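Local coordinates for glycerol uptake operon antiterminator regulatory protein (Listeria monocytogenes str. 4b, PDB 3KTS) that probably acts as a transcriptional antiterminator of the glycerol uptake operon, responding to glycerol 3-phosphate, at residues E4-N9 with K101-Q106; L59-V64 with D75-E80. One frame throughout, in Å; residues are numbered along the deposited sequence.

In the fold
Both contacts belong to one barrel of eight parallel strands, but they lie on different sides of its wall. In contact 1 the loop 4-9 packs on an inward side chain of strand 103-109 at the end of the barrel where the strands begin; it is partly buried. Contact 2 is fully buried between strand 56-60, with A61 that follows it, and helix 71-81 outside the wall. Each depends on a leucine, L103 or L77, whose two methyls go to different partners; no hydrogen bond crosses either. The contact centres lie about 16 Å apart, yet the two contacts touch where M102, next to L103, packs by CG against C78 SG at 3.8 Å.

Contact 1 of 2, residues E4-N9 with K101-Q106; sequences ELPFSN and KMLAIQ
L103 reaches L5, P6 and F7 of the N-terminal loop, and its forked end sorts these partners between two methyls. CD1 lies 3.8 Å from F7 CE2 and almost as near to CZ, approaching the phenyl ring obliquely. The F7 and L103 side chains come from opposite directions and meet between the two segments. The same methyl has the P6 ring as a looser neighbour, with CG of P6 4.4 Å from CD1 of L103. CD2, the other branch, touches the end of L5, where CD1 of L5 is 4.0 Å from CD2 of L103. With CG anti to the carbonyl carbon (chi1 -82°), L5 brings both its methyls to this one branch, the two side chains crossing at a slant. All these contacts are apolar, and no hydrogen bond joins the segments. Strand 103-109 belongs to a TIM barrel, and the loop comes just before the first strand, 12-16, so that residues 5-7 pack across the N-terminal end of the barrel, against a side chain from its inner face. A104, next along, turns the other way, onto I94 and A97 of helix 91-99, in the usual alternation of a barrel strand. Further partners hold the loop residues: F7 meets Y32 edge-to-face, and L5 also touches C130 and P152. The loop is folded on itself by the hydroxyl of S8, whose OG donates to L5 O at 3.1 Å. The C=O...OG angle is 156°, with the hydroxyl a little off the carbonyl plane.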
# COMPACT_ATOMS: atom_id res chain seq x y z
N GLU A 4 1.43 13.26 10.51
CA GLU A 4 1.15 11.82 10.40
C GLU A 4 0.47 11.48 9.08
O GLU A 4 -0.10 12.36 8.43
CB GLU A 4 0.30 11.33 11.57
CG GLU A 4 1.09 10.85 12.78
CD GLU A 4 0.38 9.77 13.58
OE1 GLU A 4 -0.86 9.87 13.76
OE2 GLU A 4 1.05 8.82 14.03
N LEU A 5 0.54 10.21 8.69
CA LEU A 5 -0.00 9.75 7.41
C LEU A 5 -1.53 9.80 7.35
O LEU A 5 -2.20 9.45 8.33
CB LEU A 5 0.52 8.35 7.07
CG LEU A 5 1.91 8.29 6.42
CD1 LEU A 5 1.90 7.15 5.46
CD2 LEU A 5 2.31 9.57 5.69
N PRO A 6 -2.08 10.25 6.20
CA PRO A 6 -3.51 10.56 5.98
C PRO A 6 -4.53 9.48 6.35
O PRO A 6 -5.71 9.80 6.51
CB PRO A 6 -3.58 10.87 4.48
CG PRO A 6 -2.31 10.31 3.90
CD PRO A 6 -1.31 10.51 4.97
N PHE A 7 -4.09 8.24 6.49
CA PHE A 7 -4.95 7.19 7.03
C PHE A 7 -4.70 7.01 8.52
O PHE A 7 -4.22 5.96 8.98
CB PHE A 7 -4.83 5.87 6.25
CG PHE A 7 -3.54 5.71 5.51
CD1 PHE A 7 -2.38 5.31 6.16
CD2 PHE A 7 -3.48 5.96 4.14
CE1 PHE A 7 -1.18 5.17 5.47
CE2 PHE A 7 -2.29 5.81 3.43
CZ PHE A 7 -1.14 5.42 4.10
N SER A 8 -5.01 8.06 9.27
CA SER A 8 -5.11 7.99 10.72
C SER A 8 -6.54 7.59 11.05
O SER A 8 -7.48 8.03 10.38
CB SER A 8 -4.78 9.34 11.36
OG SER A 8 -3.43 9.71 11.11
N ASN A 9 -6.69 6.73 12.07
CA ASN A 9 -7.98 6.13 12.46
C ASN A 9 -8.70 5.34 11.36
O ASN A 9 -9.93 5.19 11.39
CB ASN A 9 -8.92 7.15 13.14
CG ASN A 9 -8.70 7.24 14.64
OD1 ASN A 9 -9.09 8.22 15.28
ND2 ASN A 9 -8.09 6.21 15.23
N LYS A 101 5.81 14.75 -5.43
CA LYS A 101 5.12 14.95 -4.15
C LYS A 101 3.96 13.96 -3.97
O LYS A 101 2.87 14.33 -3.53
CB LYS A 101 4.67 16.41 -3.97
CG LYS A 101 5.78 17.44 -4.16
CD LYS A 101 5.32 18.83 -3.76
CE LYS A 101 6.41 19.86 -4.02
NZ LYS A 101 5.91 21.26 -3.83
N MET A 102 4.21 12.70 -4.33
CA MET A 102 3.27 11.60 -4.17
C MET A 102 3.57 10.81 -2.91
O MET A 102 4.72 10.73 -2.47
CB MET A 102 3.36 10.64 -5.35
CG MET A 102 2.27 10.80 -6.35
SD MET A 102 0.83 9.78 -6.01
CE MET A 102 0.11 9.95 -7.63
N LEU A 103 2.51 10.23 -2.34
CA LEU A 103 2.63 9.35 -1.20
C LEU A 103 3.28 8.07 -1.70
O LEU A 103 2.63 7.23 -2.33
CB LEU A 103 1.24 9.06 -0.62
CG LEU A 103 0.95 8.90 0.88
CD1 LEU A 103 -0.10 7.82 1.07
CD2 LEU A 103 2.16 8.58 1.72
N ALA A 104 4.58 7.94 -1.44
CA ALA A 104 5.33 6.77 -1.86
C ALA A 104 5.47 5.77 -0.72
O ALA A 104 6.19 6.02 0.25
CB ALA A 104 6.68 7.18 -2.39
N ILE A 105 4.77 4.64 -0.83
CA ILE A 105 4.92 3.55 0.13
C ILE A 105 5.72 2.38 -0.47
O ILE A 105 5.43 1.93 -1.58
CB ILE A 105 3.56 3.16 0.83
CG1 ILE A 105 3.35 1.64 0.87
CG2 ILE A 105 2.34 3.92 0.24
CD1 ILE A 105 2.05 1.24 1.54
N GLN A 106 6.74 1.92 0.25
CA GLN A 106 7.65 0.88 -0.25
C GLN A 106 7.29 -0.51 0.26
O GLN A 106 7.17 -0.73 1.46
CB GLN A 106 9.09 1.20 0.12
CG GLN A 106 10.11 0.37 -0.66
CD GLN A 106 11.49 0.38 -0.04
OE1 GLN A 106 12.18 -0.64 0.00
NE2 GLN A 106 11.91 1.54 0.45

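Contact 2 of 2, residues L59-V64 with D75-E80; sequences LHADLV and DFLCTE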
# COMPACT_ATOMS: atom_id res chain seq x y z
N LEU A 59 -2.22 2.94 -5.40
CA LEU A 59 -2.05 2.11 -6.59
C LEU A 59 -0.73 1.35 -6.65
O LEU A 59 0.35 1.95 -6.56
CB LEU A 59 -2.24 2.94 -7.86
CG LEU A 59 -1.93 2.26 -9.20
CD1 LEU A 59 -2.88 1.09 -9.47
CD2 LEU A 59 -1.95 3.24 -10.37
N HIS A 60 -0.82 0.04 -6.83
CA HIS A 60 0.36 -0.79 -7.06
C HIS A 60 0.98 -0.54 -8.42
O HIS A 60 0.49 -1.01 -9.44
CB HIS A 60 0.03 -2.26 -6.89
CG HIS A 60 0.09 -2.72 -5.47
ND1 HIS A 60 1.26 -3.15 -4.88
CD2 HIS A 60 -0.86 -2.78 -4.51
CE1 HIS A 60 1.02 -3.47 -3.62
NE2 HIS A 60 -0.26 -3.25 -3.37
N ALA A 61 2.08 0.22 -8.41
CA ALA A 61 2.82 0.59 -9.61
C ALA A 61 3.42 -0.63 -10.33
O ALA A 61 3.57 -0.62 -11.55
CB ALA A 61 3.91 1.56 -9.25
N ASP A 62 3.73 -1.66 -9.56
CA ASP A 62 4.36 -2.87 -10.08
C ASP A 62 3.36 -3.83 -10.73
O ASP A 62 3.76 -4.68 -11.53
CB ASP A 62 5.14 -3.58 -8.97
CG ASP A 62 6.26 -2.72 -8.41
OD1 ASP A 62 6.68 -2.98 -7.26
OD2 ASP A 62 6.72 -1.79 -9.11
N LEU A 63 2.08 -3.68 -10.39
CA LEU A 63 1.03 -4.59 -10.83
C LEU A 63 0.12 -4.04 -11.95
O LEU A 63 -0.99 -4.55 -12.16
CB LEU A 63 0.18 -5.02 -9.63
CG LEU A 63 0.85 -5.83 -8.51
CD1 LEU A 63 -0.12 -6.02 -7.37
CD2 LEU A 63 1.38 -7.18 -9.00
N VAL A 64 0.60 -3.03 -12.66
CA VAL A 64 -0.15 -2.46 -13.79
C VAL A 64 0.24 -3.16 -15.09
O VAL A 64 1.25 -2.83 -15.71
CB VAL A 64 0.07 -0.93 -13.93
CG1 VAL A 64 -0.85 -0.36 -15.02
CG2 VAL A 64 -0.16 -0.22 -12.60
N ASP A 75 6.22 8.63 -13.88
CA ASP A 75 5.82 9.93 -14.44
C ASP A 75 4.38 9.92 -14.93
O ASP A 75 3.61 10.82 -14.61
CB ASP A 75 6.77 10.34 -15.57
CG ASP A 75 8.09 10.88 -15.07
OD1 ASP A 75 8.07 11.59 -14.04
OD2 ASP A 75 9.14 10.61 -15.70
N PHE A 76 4.02 8.89 -15.69
CA PHE A 76 2.67 8.66 -16.21
C PHE A 76 1.63 8.51 -15.11
O PHE A 76 0.53 9.06 -15.21
CB PHE A 76 2.69 7.40 -17.09
CG PHE A 76 1.34 6.97 -17.60
CD1 PHE A 76 0.79 5.76 -17.18
CD2 PHE A 76 0.63 7.74 -18.51
CE1 PHE A 76 -0.44 5.33 -17.65
CE2 PHE A 76 -0.60 7.33 -18.99
CZ PHE A 76 -1.14 6.11 -18.57
N LEU A 77 1.99 7.79 -14.05
CA LEU A 77 1.09 7.57 -12.93
C LEU A 77 0.84 8.85 -12.16
O LEU A 77 -0.26 9.06 -11.66
CB LEU A 77 1.64 6.51 -11.98
CG LEU A 77 1.80 5.08 -12.51
CD1 LEU A 77 2.24 4.18 -11.39
CD2 LEU A 77 0.51 4.57 -13.14
N CYS A 78 1.86 9.70 -12.08
CA CYS A 78 1.79 10.92 -11.28
C CYS A 78 1.18 12.10 -12.02
O CYS A 78 0.47 12.92 -11.42
CB CYS A 78 3.18 11.30 -10.79
SG CYS A 78 3.91 10.11 -9.65
N THR A 79 1.46 12.20 -13.32
CA THR A 79 0.98 13.32 -14.13
C THR A 79 -0.35 13.03 -14.84
O THR A 79 -1.16 13.94 -15.01
CB THR A 79 2.03 13.79 -15.18
OG1 THR A 79 2.34 12.71 -16.08
CG2 THR A 79 3.31 14.28 -14.50
N GLU A 80 -0.57 11.78 -15.25
CA GLU A 80 -1.76 11.46 -16.06
C GLU A 80 -2.79 10.51 -15.46
O GLU A 80 -3.92 10.46 -15.92
CB GLU A 80 -1.36 11.00 -17.47
CG GLU A 80 -1.09 12.14 -18.43
CD GLU A 80 -1.75 11.95 -19.80
OE1 GLU A 80 -1.90 12.96 -20.53
OE2 GLU A 80 -2.12 10.81 -20.14
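L77 of helix 71-81 packs on L59 and A61, the two residues of 59-64 that touch it. The helical segment starts at D75, which faces another part of the chain: its OD1 is hydrogen-bonded to H100 NE2. The carbonyl oxygen of D75 takes two donors from T79, the main-chain N and the hydroxyl. L77 then points toward 59-64. CG stands beside the backbone N and anti to the carbonyl carbon (chi1 -64°), and the two methyls beyond it part company. CD1 meets A61, with A61 CB 3.8 Å from L77 CD1 and A61 CA only slightly farther. CD2 goes to L59, where L59 CD2 is 3.9 Å from L77 CD2, and the two leucine side chains cross at about a right angle. All three touching residues are buried, and the packing between the segments is wholly apolar. L67 and L43 add to the surroundings of L77, L43 from helix 43-52. The helix widens to a pi-type turn over 77-80. Within it T79 bends its side chain back along the helix, and OG1 bonds to D75 O at 2.7 Å from above the carbonyl plane, 42° out of it. Strand 56-60 and strand 85-88 are parallel neighbours, and helix 71-81 comes between them in the chain, so this leucine-centred packing is that of a beta-alpha-beta crossover in a TIM barrel, helix against strand.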